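Local coordinates for peptidoglycan-recognition protein-SD (PDB 2RKQ) that binds the peptidoglycan of Gram-positive bacteria as an innate immune sensor and activates the Toll pathway in Drosophila, at residues 39-42 with 43-46; 45-48 with 49-52; 146-149 with 150-154. All blocks are in the same frame, centred on the assembly; numbering follows the deposited sequence. Where two conformers were deposited one is given.

Contact 1 (39-42 with 43-46)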
ATOM      1  N   CYS A  39      -6.802  -2.880  12.572  1.00 15.23           N
ATOM      2  CA  CYS A  39      -8.234  -3.080  12.459  1.00 14.43           C
ATOM      3  C   CYS A  39      -8.510  -4.560  12.237  1.00 14.96           C
ATOM      4  O   CYS A  39      -7.710  -5.250  11.600  1.00 16.51           O
ATOM      5  CB  CYS A  39      -8.797  -2.220  11.336  1.00 14.15           C
ATOM      6  SG  CYS A  39      -8.197  -2.630   9.681  1.00 15.36           S
ATOM      7  N   ALA A  40      -9.607  -5.067  12.794  1.00 13.58           N
ATOM      8  CA  ALA A  40      -9.856  -6.500  12.755  1.00 14.11           C
ATOM      9  C   ALA A  40     -11.271  -6.877  12.339  1.00 13.98           C
ATOM     10  O   ALA A  40     -11.675  -8.028  12.483  1.00 15.68           O
ATOM     11  CB  ALA A  40      -9.521  -7.127  14.118  1.00 14.16           C
ATOM     12  N   ASP A  41     -12.036  -5.929  11.817  1.00 13.24           N
ATOM     13  CA  ASP A  41     -13.335  -6.290  11.275  1.00 12.26           C
ATOM     14  C   ASP A  41     -13.688  -5.314  10.166  1.00 11.75           C
ATOM     15  O   ASP A  41     -12.973  -4.321   9.967  1.00 11.69           O
ATOM     16  CB  ASP A  41     -14.420  -6.435  12.372  1.00 12.70           C
ATOM     17  CG  ASP A  41     -14.907  -5.108  12.944  1.00 13.03           C
ATOM     18  OD1 ASP A  41     -15.031  -4.112  12.213  1.00 12.04           O
ATOM     19  OD2 ASP A  41     -15.186  -5.056  14.171  1.00 14.55           O
ATOM     20  N   ASP A  42     -14.746  -5.599   9.425  1.00 11.76           N
ATOM     21  CA  ASP A  42     -15.046  -4.812   8.242  1.00 11.87           C
ATOM     22  C   ASP A  42     -15.462  -3.395   8.599  1.00 12.36           C
ATOM     23  O   ASP A  42     -15.260  -2.483   7.812  1.00 12.58           O
ATOM     24  CB  ASP A  42     -16.136  -5.483   7.408  1.00 12.57           C
ATOM     25  CG  ASP A  42     -15.645  -6.731   6.709  1.00 14.27           C
ATOM     26  OD1 ASP A  42     -14.449  -7.073   6.814  1.00 13.95           O
ATOM     27  OD2 ASP A  42     -16.484  -7.350   6.040  1.00 16.47           O
ATOM     28  N   VAL A  43     -16.025  -3.208   9.787  1.00 11.21           N
ATOM     29  CA  VAL A  43     -16.440  -1.861  10.196  1.00 11.49           C
ATOM     30  C   VAL A  43     -15.206  -1.040  10.516  1.00 11.37           C
ATOM     31  O   VAL A  43     -15.028   0.052   9.958  1.00 11.85           O
ATOM     32  CB  VAL A  43     -17.354  -1.900  11.420  1.00 11.17           C
ATOM     33  CG1 VAL A  43     -17.726  -0.485  11.845  1.00 12.83           C
ATOM     34  CG2 VAL A  43     -18.606  -2.749  11.123  1.00 12.65           C
ATOM     35  N   THR A  44     -14.328  -1.556  11.365  1.00 11.13           N
ATOM     36  CA  THR A  44     -13.196  -0.739  11.748  1.00 11.61           C
ATOM     37  C   THR A  44     -12.201  -0.554  10.604  1.00 11.79           C
ATOM     38  O   THR A  44     -11.623   0.525  10.462  1.00 11.63           O
ATOM     39  CB  THR A  44     -12.485  -1.271  12.959  1.00 12.33           C
ATOM     40  OG1 THR A  44     -11.967  -2.563  12.671  1.00 14.21           O
ATOM     41  CG2 THR A  44     -13.428  -1.361  14.145  1.00 13.38           C
ATOM     42  N   CYS A  45     -11.989  -1.582   9.787  1.00 11.65           N
ATOM     43  CA  CYS A  45     -11.058  -1.389   8.662  1.00 11.30           C
ATOM     44  C   CYS A  45     -11.555  -0.337   7.675  1.00 11.40           C
ATOM     45  O   CYS A  45     -10.764   0.480   7.168  1.00 11.79           O
ATOM     46  CB  CYS A  45     -10.754  -2.698   7.945  1.00 11.65           C
ATOM     47  SG  CYS A  45      -9.764  -3.809   8.952  1.00 13.28           S
ATOM     48  N   SER A  46     -12.856  -0.333   7.415  1.00 11.49           N
ATOM     49  CA  SER A  46     -13.421   0.666   6.517  1.00 12.30           C
ATOM     50  C   SER A  46     -13.288   2.053   7.151  1.00 12.38           C
ATOM     51  O   SER A  46     -12.951   3.033   6.462  1.00 12.80           O
ATOM     52  CB  SER A  46     -14.860   0.305   6.192  1.00 13.14           C
ATOM     53  OG  SER A  46     -15.452   1.276   5.365  0.50 13.87           O
TER
HETATM   54  O   HOH W   1     -11.005  -3.814  14.885  1.00 17.52           O

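Contact 2 (45-48 with 49-52). Unlike the reference sequence in segment 49-52: Arg50 (reference Gln).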
ATOM      1  N   CYS A  45     -11.989  -1.582   9.787  1.00 11.65           N
ATOM      2  CA  CYS A  45     -11.058  -1.389   8.662  1.00 11.30           C
ATOM      3  C   CYS A  45     -11.555  -0.337   7.675  1.00 11.40           C
ATOM      4  O   CYS A  45     -10.764   0.480   7.168  1.00 11.79           O
ATOM      5  CB  CYS A  45     -10.754  -2.698   7.945  1.00 11.65           C
ATOM      6  SG  CYS A  45      -9.764  -3.809   8.952  1.00 13.28           S
ATOM      7  N   SER A  46     -12.856  -0.333   7.415  1.00 11.49           N
ATOM      8  CA  SER A  46     -13.421   0.666   6.517  1.00 12.30           C
ATOM      9  C   SER A  46     -13.288   2.053   7.151  1.00 12.38           C
ATOM     10  O   SER A  46     -12.951   3.033   6.462  1.00 12.80           O
ATOM     11  CB  SER A  46     -14.860   0.305   6.192  1.00 13.14           C
ATOM     12  OG  SER A  46     -15.452   1.276   5.365  0.50 13.87           O
ATOM     13  N   GLN A  47     -13.501   2.141   8.462  1.00 12.35           N
ATOM     14  CA  GLN A  47     -13.400   3.432   9.121  1.00 12.76           C
ATOM     15  C   GLN A  47     -11.957   3.905   9.158  1.00 12.94           C
ATOM     16  O   GLN A  47     -11.681   5.095   8.961  1.00 13.11           O
ATOM     17  CB  GLN A  47     -13.983   3.389  10.527  1.00 13.39           C
ATOM     18  CG  GLN A  47     -14.107   4.791  11.171  1.00 17.06           C
ATOM     19  CD  GLN A  47     -14.890   5.792  10.300  1.00 20.49           C
ATOM     20  OE1 GLN A  47     -14.357   6.830   9.879  1.00 22.31           O
ATOM     21  NE2 GLN A  47     -16.142   5.467  10.002  1.00 20.61           N
ATOM     22  N   HIS A  48     -11.027   2.983   9.384  1.00 12.69           N
ATOM     23  CA  HIS A  48      -9.610   3.337   9.360  1.00 13.30           C
ATOM     24  C   HIS A  48      -9.217   3.846   7.981  1.00 12.82           C
ATOM     25  O   HIS A  48      -8.416   4.771   7.863  1.00 13.44           O
ATOM     26  CB  HIS A  48      -8.743   2.137   9.747  1.00 14.26           C
ATOM     27  CG  HIS A  48      -8.677   1.909  11.225  1.00 17.53           C
ATOM     28  ND1 HIS A  48      -7.522   1.523  11.874  1.00 23.52           N
ATOM     29  CD2 HIS A  48      -9.626   2.019  12.184  1.00 20.98           C
ATOM     30  CE1 HIS A  48      -7.766   1.407  13.169  1.00 20.72           C
ATOM     31  NE2 HIS A  48      -9.034   1.695  13.381  1.00 22.59           N
ATOM     32  N   MET A  49      -9.797   3.258   6.939  1.00 11.69           N
ATOM     33  CA  MET A  49      -9.538   3.739   5.581  1.00 11.70           C
ATOM     34  C   MET A  49      -9.963   5.198   5.409  1.00 11.61           C
ATOM     35  O   MET A  49      -9.196   6.022   4.908  1.00 12.33           O
ATOM     36  CB  MET A  49     -10.262   2.872   4.544  1.00 11.47           C
ATOM     37  CG  MET A  49      -9.607   1.518   4.272  1.00 12.51           C
ATOM     38  SD  MET A  49      -8.001   1.723   3.478  1.00 11.83           S
ATOM     39  CE  MET A  49      -8.486   2.540   1.977  1.00 12.41           C
ATOM     40  N   ARG A  50     -11.184   5.518   5.824  1.00 12.18           N
ATOM     41  CA  ARG A  50     -11.643   6.897   5.715  1.00 11.84           C
ATOM     42  C   ARG A  50     -10.830   7.831   6.594  1.00 12.11           C
ATOM     43  O   ARG A  50     -10.495   8.948   6.178  1.00 12.84           O
ATOM     44  CB  ARG A  50     -13.128   7.001   6.028  1.00 11.99           C
ATOM     45  CG  ARG A  50     -13.987   6.358   4.950  1.00 12.52           C
ATOM     46  CD  ARG A  50     -15.449   6.546   5.225  1.00 14.60           C
ATOM     47  NE  ARG A  50     -15.883   5.825   6.414  1.00 13.92           N
ATOM     48  CZ  ARG A  50     -16.190   4.532   6.445  1.00 14.00           C
ATOM     49  NH1 ARG A  50     -16.102   3.794   5.355  1.00 15.79           N
ATOM     50  NH2 ARG A  50     -16.579   3.975   7.576  1.00 17.05           N
ATOM     51  N   ASN A  51     -10.475   7.385   7.794  1.00 12.06           N
ATOM     52  CA  ASN A  51      -9.705   8.231   8.693  1.00 12.86           C
ATOM     53  C   ASN A  51      -8.318   8.505   8.139  1.00 12.65           C
ATOM     54  O   ASN A  51      -7.824   9.627   8.232  1.00 13.18           O
ATOM     55  CB  ASN A  51      -9.630   7.630  10.096  1.00 13.00           C
ATOM     56  CG  ASN A  51     -10.974   7.622  10.790  1.00 15.48           C
ATOM     57  OD1 ASN A  51     -11.919   8.260  10.341  1.00 19.00           O
ATOM     58  ND2 ASN A  51     -11.064   6.885  11.893  1.00 19.51           N
ATOM     59  N   LEU A  52      -7.697   7.496   7.543  1.00 12.48           N
ATOM     60  CA  LEU A  52      -6.395   7.692   6.926  1.00 12.71           C
ATOM     61  C   LEU A  52      -6.492   8.626   5.732  1.00 12.55           C
ATOM     62  O   LEU A  52      -5.677   9.538   5.592  1.00 13.23           O
ATOM     63  CB  LEU A  52      -5.759   6.373   6.499  1.00 13.93           C
ATOM     64  CG  LEU A  52      -4.335   6.541   5.967  1.00 16.62           C
ATOM     65  CD1 LEU A  52      -3.387   7.174   7.000  1.00 19.74           C
ATOM     66  CD2 LEU A  52      -3.811   5.201   5.496  1.00 19.95           C
TER

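Contact 3 (146-149 with 150-154)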
ATOM      1  N   ALA A 146      12.875   7.736   4.222  1.00 17.23           N
ATOM      2  CA  ALA A 146      13.478   7.697   5.545  1.00 17.28           C
ATOM      3  C   ALA A 146      12.389   7.440   6.575  1.00 17.01           C
ATOM      4  O   ALA A 146      11.723   8.354   7.060  1.00 17.75           O
ATOM      5  CB  ALA A 146      14.224   9.010   5.835  1.00 17.92           C
ATOM      6  N   THR A 147      12.197   6.160   6.874  1.00 16.10           N
ATOM      7  CA  THR A 147      11.112   5.711   7.730  1.00 15.92           C
ATOM      8  C   THR A 147      11.417   4.310   8.239  1.00 15.32           C
ATOM      9  O   THR A 147      12.203   3.591   7.630  1.00 15.14           O
ATOM     10  CB  THR A 147       9.753   5.705   6.974  1.00 15.36           C
ATOM     11  OG1 THR A 147       8.708   5.251   7.842  1.00 15.68           O
ATOM     12  CG2 THR A 147       9.793   4.810   5.710  1.00 15.66           C
ATOM     13  N   LYS A 148      10.792   3.937   9.356  1.00 15.67           N
ATOM     14  CA  LYS A 148      10.837   2.564   9.846  1.00 15.55           C
ATOM     15  C   LYS A 148       9.836   1.690   9.103  1.00 14.30           C
ATOM     16  O   LYS A 148       9.929   0.468   9.145  1.00 14.97           O
ATOM     17  CB  LYS A 148      10.524   2.496  11.343  1.00 17.13           C
ATOM     18  CG  LYS A 148      11.573   3.182  12.231  1.00 20.40           C
ATOM     19  CD  LYS A 148      12.981   2.606  12.014  1.00 25.47           C
ATOM     20  CE  LYS A 148      13.412   1.627  13.107  1.00 28.88           C
ATOM     21  NZ  LYS A 148      12.658   0.338  13.110  1.00 30.58           N
ATOM     22  N   SER A 149       8.865   2.324   8.451  1.00 13.57           N
ATOM     23  CA  SER A 149       7.843   1.588   7.711  1.00 12.70           C
ATOM     24  C   SER A 149       8.526   0.598   6.761  1.00 12.67           C
ATOM     25  O   SER A 149       9.527   0.954   6.140  1.00 13.15           O
ATOM     26  CB  SER A 149       7.004   2.590   6.941  1.00 12.57           C
ATOM     27  OG  SER A 149       6.037   1.935   6.149  1.00 10.94           O
ATOM     28  N   PRO A 150       8.002  -0.638   6.621  1.00 12.55           N
ATOM     29  CA  PRO A 150       6.731  -1.181   7.102  1.00 12.32           C
ATOM     30  C   PRO A 150       6.801  -1.818   8.487  1.00 12.37           C
ATOM     31  O   PRO A 150       5.910  -2.591   8.856  1.00 11.03           O
ATOM     32  CB  PRO A 150       6.402  -2.233   6.034  1.00 12.04           C
ATOM     33  CG  PRO A 150       7.781  -2.808   5.686  1.00 12.20           C
ATOM     34  CD  PRO A 150       8.737  -1.623   5.790  1.00 12.24           C
ATOM     35  N   GLY A 151       7.825  -1.440   9.248  1.00 11.93           N
ATOM     36  CA  GLY A 151       8.026  -1.989  10.583  1.00 13.17           C
ATOM     37  C   GLY A 151       8.945  -3.184  10.502  1.00 13.21           C
ATOM     38  O   GLY A 151       8.925  -3.959   9.538  1.00 13.70           O
ATOM     39  N   GLU A 152       9.760  -3.366  11.532  1.00 13.44           N
ATOM     40  CA  GLU A 152      10.760  -4.428  11.477  1.00 14.10           C
ATOM     41  C   GLU A 152      10.182  -5.803  11.160  1.00 13.65           C
ATOM     42  O   GLU A 152      10.748  -6.545  10.348  1.00 14.02           O
ATOM     43  CB  GLU A 152      11.543  -4.517  12.792  0.50 14.13           C
ATOM     44  CG  GLU A 152      12.383  -3.303  13.135  0.50 15.20           C
ATOM     45  CD  GLU A 152      13.525  -3.042  12.162  0.50 16.03           C
ATOM     46  OE1 GLU A 152      13.879  -1.856  11.998  0.50 18.84           O
ATOM     47  OE2 GLU A 152      14.084  -4.002  11.573  0.50 16.18           O
ATOM     48  N   ALA A 153       9.065  -6.157  11.802  1.00 13.09           N
ATOM     49  CA  ALA A 153       8.539  -7.512  11.667  1.00 13.05           C
ATOM     50  C   ALA A 153       8.012  -7.750  10.266  1.00 13.25           C
ATOM     51  O   ALA A 153       8.233  -8.807   9.669  1.00 14.31           O
ATOM     52  CB  ALA A 153       7.439  -7.779  12.701  1.00 13.22           C
ATOM     53  N   LEU A 154       7.314  -6.750   9.735  1.00 12.15           N
ATOM     54  CA  LEU A 154       6.788  -6.894   8.390  1.00 12.08           C
ATOM     55  C   LEU A 154       7.908  -6.806   7.348  1.00 11.85           C
ATOM     56  O   LEU A 154       7.923  -7.561   6.369  1.00 13.37           O
ATOM     57  CB  LEU A 154       5.687  -5.859   8.155  1.00 12.02           C
ATOM     58  CG  LEU A 154       5.119  -5.781   6.738  1.00 12.92           C
ATOM     59  CD1 LEU A 154       4.667  -7.150   6.196  1.00 13.16           C
ATOM     60  CD2 LEU A 154       3.954  -4.823   6.755  1.00 12.46           C
TER

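Contact 1 (39-42 with 43-46)
Asp41 and Thr44 face each other across the first turn of helix 42-58, their side chains crossing at about a right angle. Asp41 holds the N-cap position, and its chi1 of 74°, which sets CG between the backbone N and the carbonyl carbon, swings the carboxylate over the helix start. Asp41 OD1 then accepts from Thr44 N at 2.8 Å, a nearly straight bond (167°) that arrives almost along the C-O axis; a second, weak bond comes from Val43 N, also 2.8 Å from Asp41 OD1. The methyl Thr44 CG2 lies 3.7 Å from the same oxygen. With an alanine at Asp41, the amides of Val43 and Thr44 are likely to lose their side-chain acceptor and the first turn to fray. The backbone grip is separate: Cys45 N donates to Asp41 O at 2.9 Å. Thr44 OG1 shares a water with the loop, 2.7 Å from Thr44 OG1 and 2.8 Å from Ala40 N. On the buried side of the contact the disulfide joins Cys39 SG to Cys45 SG (2.1 Å, chi3 98°), so loop and helix are tied covalently as well as capped. The contact joins the loop after strand 26-33 to the start of helix 42-58; Asp42 reaches Asn74 and Lys76 just before strand 77-79, while Cys39 packs on Ile103, next to the end of strand 97-102.

Contact 2 (45-48 with 49-52)
Residues 45-48 and 49-52 are successive turns of helix 42-58, linked by an unbroken ladder of i to i+4 bonds: Met49 N to Cys45 O, Arg50 N to Ser46 O, Asn51 N to Gln47 O and Leu52 N to His48 O. The ladder is regular. Leu52 N is 2.8 Å from His48 O. The longest rung, Arg50 N to Ser46 O, measures 3.1 Å. On it Arg50, a glutamine in the reference sequence, folds back toward the helix start, since its chain bends at chi3. In the given one of two deposited Ser46 conformers, and so less certainly, Arg50 NH1 meets Ser46 OG at 2.6 Å; the bond is bent (136°), and the hydroxyl sits 27° out of the guanidinium plane. Ser46 O lies over one face of that group, 3.4 Å from Arg50 NH1 but too poorly angled to be bonded. The Gln47 chain crosses Arg50 at about a right angle, its amide 77° from the guanidinium plane. Met49 CG rests 3.3 Å from Cys45 O, and its side chain packs on Trp10, Leu70 and Tyr78. Arg50 NH1 also donates to Trp10 O, so in this conformer one cationic nitrogen would serve both a helix hydroxyl and a loop carbonyl, a polar fastening beside an apolar one.

Contact 3 (146-149 with 150-154)
Lys148 and Gly151 close a cis-proline turn at the position where amidases of this family carry a zinc-binding cysteine; here that residue is Ser149. Gly151 N donates to Lys148 O at 2.8 Å, an i to i+3 bond across Ser149 and Pro150, and the cis peptide before Pro150 makes this a type VI beta turn. One step earlier, Thr147 OG1 accepts from Ser149 N at 3.0 Å and 161°, an ST turn just before the cis-proline turn. Ser149 OG stands anti to its own nitrogen (chi1 177°) and lies 3.3 Å from Pro150 CA; its polar partners are elsewhere, His141 ND1 and His33 N. Gly151 takes the N-cap position of helix 152-158 with a phi of 93°, where a side chain would collide with the carbonyl oxygen of Pro150.

A salt bridge connects the two ends of this segment: Lys148 NZ meets Glu152 OE1 at 2.7 Å, on the lone pair anti to the other carboxylate oxygen. The lysine gets there by bending at three of its torsions, and Lys148 CE remains 3.7 Å from Glu152 OE1. The pair belongs to a larger charge network, for Glu107 binds Lys148 NZ and also accepts from Glu152 N at the helix start, while Arg142 reaches both Glu152 OE1 and Lys148 O.

Ser149 OG thus bonds the ring of His141, just beyond strand 136-140, and the backbone N of His33, at the end of strand 26-33, its neighbour in the sheet. This grouping probably corresponds to the His-His-Cys zinc site of amidase-type relatives, and the serine in place of cysteine is consistent with a receptor that recognises peptidoglycan without cleaving it.

Overall arrangement
Contacts 1 and 2 are consecutive parts of helix 42-58, sharing Cys45 and Ser46; their centres are 8 Å apart, and Cys39 CB of contact 1 packs 4.0 Å from His48 ND1 of contact 2. Both are partly buried. Their chemistry shifts along the helix, from a disulfide and an N-cap at its entrance to regular backbone bonding and an arginine fastening further on. Contact 3 is the most buried of the three, about 22 Å from contact 1 and 21 Å from contact 2 between centres, and touches neither. It too leads into a helix, 152-158, but with a glycine cap, a cis-proline turn, an exposed Lys148-Glu152 salt bridge and a buried Ser149.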